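Local coordinates for protein Maltose/maltodextrin transport permease homologue (Bdellovibrio bacteriovorus HD100, PDB 6FFL) that binds maltotriose through its solute-binding domain, the part studied here, which is fused to the MalF membrane subunit of a probable maltose/maltodextrin ABC transporter, at residues V18-E29 with Y293-F303. Numbering follows the deposited sequence.
Sequences VLAEALEKFEKE and YLTSTPVQLLF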
ATOM      1  N   VAL A  18      15.413  -2.223  -8.358  1.00 18.06           N
ATOM      2  CA  VAL A  18      15.148  -1.656  -9.675  1.00 18.36           C
ATOM      3  C   VAL A  18      15.467  -0.166  -9.682  1.00 18.18           C
ATOM      4  O   VAL A  18      16.068   0.349 -10.637  1.00 21.62           O
ATOM      5  CB  VAL A  18      13.695  -1.939 -10.095  1.00 18.83           C
ATOM      6  CG1 VAL A  18      13.372  -1.251 -11.410  1.00 19.76           C
ATOM      7  CG2 VAL A  18      13.452  -3.453 -10.184  1.00 20.99           C
ATOM      8  N   LEU A  19      15.088   0.543  -8.615  1.00 19.33           N
ATOM      9  CA  LEU A  19      15.440   1.958  -8.499  1.00 21.30           C
ATOM     10  C   LEU A  19      16.942   2.172  -8.643  1.00 20.64           C
ATOM     11  O   LEU A  19      17.389   3.070  -9.367  1.00 21.43           O
ATOM     12  CB  LEU A  19      14.947   2.519  -7.161  1.00 16.73           C
ATOM     13  CG  LEU A  19      15.314   3.973  -6.889  1.00 18.56           C
ATOM     14  CD1 LEU A  19      14.653   4.881  -7.905  1.00 17.37           C
ATOM     15  CD2 LEU A  19      14.886   4.359  -5.475  1.00 18.45           C
ATOM     16  N   ALA A  20      17.738   1.343  -7.968  1.00 18.82           N
ATOM     17  CA  ALA A  20      19.188   1.481  -8.056  1.00 23.22           C
ATOM     18  C   ALA A  20      19.676   1.327  -9.494  1.00 25.45           C
ATOM     19  O   ALA A  20      20.552   2.076  -9.941  1.00 25.33           O
ATOM     20  CB  ALA A  20      19.870   0.461  -7.145  1.00 22.78           C
ATOM     21  N   GLU A  21      19.128   0.356 -10.233  1.00 23.04           N
ATOM     22  CA  GLU A  21      19.517   0.198 -11.631  1.00 25.97           C
ATOM     23  C   GLU A  21      19.129   1.428 -12.445  1.00 24.91           C
ATOM     24  O   GLU A  21      19.917   1.915 -13.266  1.00 28.36           O
ATOM     25  CB  GLU A  21      18.876  -1.061 -12.217  1.00 31.31           C
ATOM     26  CG  GLU A  21      19.101  -1.245 -13.712  1.00 35.87           C
ATOM     27  CD  GLU A  21      18.552  -2.563 -14.244  1.00 38.20           C
ATOM     28  OE1 GLU A  21      18.114  -3.411 -13.436  1.00 35.75           O
ATOM     29  OE2 GLU A  21      18.566  -2.754 -15.478  1.00 38.08           O
ATOM     30  N   ALA A  22      17.922   1.949 -12.220  1.00 23.02           N
ATOM     31  CA  ALA A  22      17.484   3.142 -12.937  1.00 25.78           C
ATOM     32  C   ALA A  22      18.346   4.349 -12.583  1.00 24.30           C
ATOM     33  O   ALA A  22      18.705   5.139 -13.460  1.00 24.74           O
ATOM     34  CB  ALA A  22      16.011   3.419 -12.627  1.00 20.46           C
ATOM     35  N   LEU A  23      18.678   4.515 -11.300  1.00 25.34           N
ATOM     36  CA  LEU A  23      19.491   5.659 -10.895  1.00 23.33           C
ATOM     37  C   LEU A  23      20.894   5.566 -11.478  1.00 26.01           C
ATOM     38  O   LEU A  23      21.493   6.582 -11.841  1.00 27.37           O
ATOM     39  CB  LEU A  23      19.547   5.754  -9.370  1.00 22.79           C
ATOM     40  CG  LEU A  23      18.262   6.148  -8.639  1.00 21.50           C
ATOM     41  CD1 LEU A  23      18.533   6.255  -7.141  1.00 20.15           C
ATOM     42  CD2 LEU A  23      17.722   7.472  -9.192  1.00 21.90           C
ATOM     43  N   GLU A  24      21.428   4.350 -11.584  1.00 25.97           N
ATOM     44  CA  GLU A  24      22.749   4.172 -12.173  1.00 31.36           C
ATOM     45  C   GLU A  24      22.750   4.609 -13.634  1.00 35.28           C
ATOM     46  O   GLU A  24      23.688   5.273 -14.093  1.00 34.19           O
ATOM     47  CB  GLU A  24      23.167   2.709 -12.006  1.00 36.82           C
ATOM     48  CG  GLU A  24      24.442   2.277 -12.691  1.00 56.40           C
ATOM     49  CD  GLU A  24      24.659   0.774 -12.555  1.00 66.67           C
ATOM     50  OE1 GLU A  24      24.738   0.285 -11.405  1.00 67.79           O
ATOM     51  OE2 GLU A  24      24.735   0.082 -13.593  1.00 68.79           O
ATOM     52  N   LYS A  25      21.685   4.282 -14.371  1.00 30.48           N
ATOM     53  CA  LYS A  25      21.577   4.720 -15.759  1.00 34.04           C
ATOM     54  C   LYS A  25      21.387   6.230 -15.847  1.00 27.63           C
ATOM     55  O   LYS A  25      21.951   6.874 -16.741  1.00 32.44           O
ATOM     56  CB  LYS A  25      20.416   3.999 -16.449  1.00 33.86           C
ATOM     57  CG  LYS A  25      20.159   4.402 -17.879  1.00 38.46           C
ATOM     58  CD  LYS A  25      20.116   3.184 -18.776  1.00 57.72           C
ATOM     59  CE  LYS A  25      20.189   3.591 -20.246  1.00 69.65           C
ATOM     60  NZ  LYS A  25      18.931   4.227 -20.723  1.00 74.46           N
ATOM     61  N   PHE A  26      20.612   6.807 -14.925  1.00 28.42           N
ATOM     62  CA  PHE A  26      20.400   8.253 -14.924  1.00 28.29           C
ATOM     63  C   PHE A  26      21.720   8.996 -14.760  1.00 27.96           C
ATOM     64  O   PHE A  26      22.009   9.945 -15.500  1.00 30.69           O
ATOM     65  CB  PHE A  26      19.413   8.647 -13.820  1.00 27.25           C
ATOM     66  CG  PHE A  26      19.156  10.133 -13.743  1.00 28.01           C
ATOM     67  CD1 PHE A  26      18.268  10.744 -14.619  1.00 30.35           C
ATOM     68  CD2 PHE A  26      19.814  10.920 -12.806  1.00 27.91           C
ATOM     69  CE1 PHE A  26      18.032  12.115 -14.560  1.00 28.29           C
ATOM     70  CE2 PHE A  26      19.587  12.296 -12.739  1.00 29.76           C
ATOM     71  CZ  PHE A  26      18.695  12.892 -13.619  1.00 31.98           C
ATOM     72  N   GLU A  27      22.540   8.569 -13.797  1.00 32.31           N
ATOM     73  CA  GLU A  27      23.818   9.233 -13.561  1.00 30.32           C
ATOM     74  C   GLU A  27      24.758   9.081 -14.748  1.00 33.61           C
ATOM     75  O   GLU A  27      25.527  10.003 -15.048  1.00 36.40           O
ATOM     76  CB  GLU A  27      24.469   8.680 -12.296  1.00 34.60           C
ATOM     77  CG  GLU A  27      23.707   9.002 -11.028  1.00 29.47           C
ATOM     78  CD  GLU A  27      24.402   8.483  -9.785  1.00 39.76           C
ATOM     79  OE1 GLU A  27      25.221   7.550  -9.904  1.00 46.01           O
ATOM     80  OE2 GLU A  27      24.126   9.004  -8.689  1.00 37.39           O
ATOM     81  N   LYS A  28      24.711   7.936 -15.431  1.00 31.87           N
ATOM     82  CA  LYS A  28      25.527   7.748 -16.624  1.00 40.58           C
ATOM     83  C   LYS A  28      25.109   8.713 -17.726  1.00 39.72           C
ATOM     84  O   LYS A  28      25.959   9.281 -18.420  1.00 40.21           O
ATOM     85  CB  LYS A  28      25.423   6.295 -17.101  1.00 47.01           C
ATOM     86  CG  LYS A  28      25.992   6.040 -18.493  1.00 56.45           C
ATOM     87  CD  LYS A  28      25.616   4.651 -19.014  1.00 63.41           C
ATOM     88  CE  LYS A  28      26.455   3.554 -18.369  1.00 65.92           C
ATOM     89  NZ  LYS A  28      27.082   2.643 -19.379  1.00 63.24           N
ATOM     90  N   GLU A  29      23.806   8.924 -17.891  1.00 38.54           N
ATOM     91  CA  GLU A  29      23.286   9.799 -18.933  1.00 42.07           C
ATOM     92  C   GLU A  29      23.276  11.274 -18.555  1.00 43.53           C
ATOM     93  O   GLU A  29      23.085  12.115 -19.442  1.00 43.93           O
ATOM     94  CB  GLU A  29      21.873   9.379 -19.316  1.00 44.05           C
ATOM     95  CG  GLU A  29      21.783   8.015 -19.938  1.00 55.69           C
ATOM     96  CD  GLU A  29      20.352   7.641 -20.266  1.00 67.83           C
ATOM     97  OE1 GLU A  29      19.420   8.409 -19.911  1.00 69.36           O
ATOM     98  OE2 GLU A  29      20.143   6.597 -20.928  1.00 75.21           O
ATOM     99  N   TYR A 293      12.543  11.399 -15.630  1.00 18.09           N
ATOM    100  CA  TYR A 293      13.164  10.118 -15.966  1.00 23.74           C
ATOM    101  C   TYR A 293      12.512   8.959 -15.209  1.00 17.99           C
ATOM    102  O   TYR A 293      12.226   7.902 -15.795  1.00 18.93           O
ATOM    103  CB  TYR A 293      14.662  10.173 -15.675  1.00 19.80           C
ATOM    104  CG  TYR A 293      15.351   8.845 -15.858  1.00 23.37           C
ATOM    105  CD1 TYR A 293      15.552   8.319 -17.130  1.00 25.25           C
ATOM    106  CD2 TYR A 293      15.798   8.118 -14.767  1.00 26.76           C
ATOM    107  CE1 TYR A 293      16.179   7.101 -17.309  1.00 30.46           C
ATOM    108  CE2 TYR A 293      16.432   6.898 -14.934  1.00 30.35           C
ATOM    109  CZ  TYR A 293      16.615   6.396 -16.206  1.00 34.99           C
ATOM    110  OH  TYR A 293      17.242   5.186 -16.378  1.00 44.18           O
ATOM    111  N   LEU A 294      12.282   9.123 -13.903  1.00 19.22           N
ATOM    112  CA  LEU A 294      11.789   8.002 -13.107  1.00 17.28           C
ATOM    113  C   LEU A 294      10.327   7.695 -13.383  1.00 16.97           C
ATOM    114  O   LEU A 294       9.848   6.636 -12.963  1.00 19.28           O
ATOM    115  CB  LEU A 294      11.988   8.267 -11.608  1.00 19.23           C
ATOM    116  CG  LEU A 294      13.450   8.293 -11.147  1.00 20.26           C
ATOM    117  CD1 LEU A 294      13.554   8.716  -9.681  1.00 19.71           C
ATOM    118  CD2 LEU A 294      14.123   6.941 -11.380  1.00 22.91           C
ATOM    119  N   THR A 295       9.616   8.581 -14.079  1.00 15.56           N
ATOM    120  CA  THR A 295       8.265   8.295 -14.523  1.00 13.71           C
ATOM    121  C   THR A 295       8.210   8.003 -16.019  1.00 15.62           C
ATOM    122  O   THR A 295       7.118   7.773 -16.551  1.00 17.31           O
ATOM    123  CB  THR A 295       7.326   9.458 -14.176  1.00 19.32           C
ATOM    124  OG1 THR A 295       7.811  10.667 -14.771  1.00 20.68           O
ATOM    125  CG2 THR A 295       7.222   9.649 -12.647  1.00 18.76           C
ATOM    126  N   SER A 296       9.358   7.980 -16.700  1.00 17.88           N
ATOM    127  CA  SER A 296       9.377   7.725 -18.134  1.00 19.21           C
ATOM    128  C   SER A 296       9.048   6.263 -18.413  1.00 21.04           C
ATOM    129  O   SER A 296       9.197   5.389 -17.557  1.00 18.65           O
ATOM    130  CB  SER A 296      10.737   8.094 -18.750  1.00 24.11           C
ATOM    131  OG  SER A 296      11.770   7.192 -18.384  1.00 20.44           O
ATOM    132  N   THR A 297       8.583   6.004 -19.632  1.00 18.36           N
ATOM    133  CA  THR A 297       8.128   4.655 -19.953  1.00 20.52           C
ATOM    134  C   THR A 297       9.249   3.620 -19.881  1.00 18.62           C
ATOM    135  O   THR A 297       8.989   2.509 -19.383  1.00 19.97           O
ATOM    136  CB  THR A 297       7.426   4.676 -21.318  1.00 18.22           C
ATOM    137  OG1 THR A 297       6.121   5.236 -21.143  1.00 17.85           O
ATOM    138  CG2 THR A 297       7.281   3.247 -21.909  1.00 18.47           C
ATOM    139  N   PRO A 298      10.489   3.902 -20.301  1.00 18.56           N
ATOM    140  CA  PRO A 298      11.558   2.913 -20.080  1.00 21.23           C
ATOM    141  C   PRO A 298      11.725   2.501 -18.627  1.00 18.59           C
ATOM    142  O   PRO A 298      11.909   1.308 -18.355  1.00 20.44           O
ATOM    143  CB  PRO A 298      12.799   3.626 -20.636  1.00 22.30           C
ATOM    144  CG  PRO A 298      12.249   4.461 -21.743  1.00 26.63           C
ATOM    145  CD  PRO A 298      10.930   4.971 -21.225  1.00 24.88           C
ATOM    146  N   VAL A 299      11.616   3.438 -17.675  1.00 19.21           N
ATOM    147  CA  VAL A 299      11.738   3.063 -16.265  1.00 16.32           C
ATOM    148  C   VAL A 299      10.490   2.328 -15.782  1.00 17.70           C
ATOM    149  O   VAL A 299      10.586   1.351 -15.030  1.00 16.89           O
ATOM    150  CB  VAL A 299      12.027   4.303 -15.396  1.00 20.01           C
ATOM    151  CG1 VAL A 299      12.005   3.921 -13.916  1.00 16.69           C
ATOM    152  CG2 VAL A 299      13.374   4.903 -15.763  1.00 21.66           C
ATOM    153  N   GLN A 300       9.301   2.788 -16.184  1.00 16.81           N
ATOM    154  CA  GLN A 300       8.078   2.082 -15.796  1.00 16.94           C
ATOM    155  C   GLN A 300       8.099   0.636 -16.276  1.00 19.41           C
ATOM    156  O   GLN A 300       7.662  -0.272 -15.559  1.00 17.12           O
ATOM    157  CB  GLN A 300       6.855   2.798 -16.362  1.00 15.74           C
ATOM    158  CG  GLN A 300       6.638   4.202 -15.807  1.00 14.31           C
ATOM    159  CD  GLN A 300       5.201   4.656 -15.960  1.00 16.64           C
ATOM    160  OE1 GLN A 300       4.312   3.842 -16.203  1.00 14.95           O
ATOM    161  NE2 GLN A 300       4.963   5.964 -15.807  1.00 14.40           N
ATOM    162  N   LEU A 301       8.594   0.403 -17.487  1.00 18.00           N
ATOM    163  CA  LEU A 301       8.636  -0.956 -18.010  1.00 18.13           C
ATOM    164  C   LEU A 301       9.751  -1.784 -17.387  1.00 19.07           C
ATOM    165  O   LEU A 301       9.669  -3.016 -17.394  1.00 21.80           O
ATOM    166  CB  LEU A 301       8.775  -0.926 -19.532  1.00 22.72           C
ATOM    167  CG  LEU A 301       7.535  -0.428 -20.288  1.00 23.07           C
ATOM    168  CD1 LEU A 301       7.809  -0.327 -21.798  1.00 20.65           C
ATOM    169  CD2 LEU A 301       6.324  -1.311 -19.996  1.00 17.09           C
ATOM    170  N   LEU A 302      10.799  -1.144 -16.871  1.00 16.42           N
ATOM    171  CA  LEU A 302      11.789  -1.876 -16.089  1.00 20.45           C
ATOM    172  C   LEU A 302      11.154  -2.457 -14.832  1.00 20.47           C
ATOM    173  O   LEU A 302      11.351  -3.639 -14.510  1.00 19.66           O
ATOM    174  CB  LEU A 302      12.956  -0.957 -15.727  1.00 22.14           C
ATOM    175  CG  LEU A 302      14.117  -1.591 -14.965  1.00 26.32           C
ATOM    176  CD1 LEU A 302      14.781  -2.687 -15.788  1.00 30.18           C
ATOM    177  CD2 LEU A 302      15.121  -0.502 -14.591  1.00 29.81           C
ATOM    178  N   PHE A 303      10.379  -1.637 -14.109  1.00 17.77           N
ATOM    179  CA  PHE A 303       9.630  -2.136 -12.956  1.00 18.17           C
ATOM    180  C   PHE A 303       8.621  -3.188 -13.388  1.00 19.86           C
ATOM    181  O   PHE A 303       8.490  -4.240 -12.753  1.00 16.85           O
ATOM    182  CB  PHE A 303       8.910  -0.993 -12.235  1.00 19.12           C
ATOM    183  CG  PHE A 303       9.799  -0.190 -11.332  1.00 19.66           C
ATOM    184  CD1 PHE A 303      10.101  -0.647 -10.059  1.00 16.11           C
ATOM    185  CD2 PHE A 303      10.321   1.026 -11.748  1.00 17.82           C
ATOM    186  CE1 PHE A 303      10.906   0.083  -9.221  1.00 14.60           C
ATOM    187  CE2 PHE A 303      11.135   1.759 -10.916  1.00 17.79           C
ATOM    188  CZ  PHE A 303      11.434   1.280  -9.643  1.00 17.11           C
TER
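Val18 sets its CG1 methyl squarely over the middle of the Phe303 ring, 3.4 Å from the centroid and only 6° off the normal. With chi1 at 175°, CG1 swings away from the backbone N and reaches both this ring face and Leu302, whose CG lies 3.6 Å from Val18 CG1. Next along, the small Ala22 CB fits among Leu294, Val299 and Tyr293, while the Leu294 CD2 methyl also meets Leu19 CD1 and Leu23 CD2. Tyr293 is the knob of the other end, lodged among Ala22, Lys25, Phe26 and Glu29. Its ring passes Phe26 obliquely, planes at 40°, with Tyr293 CD2 3.6 Å from Phe26 CD1; Val299 CG2 packs on a Tyr293 face, and the hydroxyl gives a weak 3.3 Å hydrogen bond from Tyr293 OH to Ala22 O. In this type 2 periplasmic-binding-protein fold, helix 13-29 joins parallel strands 4-9 and 34-39 in a beta-alpha-beta crossover. Leu23 and Phe26 also rest on strand 34-39; the helix lies on the sheet with helices 281-294 and 297-307 packed alongside it. Along the edge turned away from the sheet the contact is looser and more polar. There Glu21 sets its carboxylate against the Leu302 methyls, OE2 nearest CD1, while OE1 salt-bridges Lys306 NZ, and exposed Lys25 bends to bridge Glu29, with Lys25 NZ 2.7 Å from Glu29 OE2.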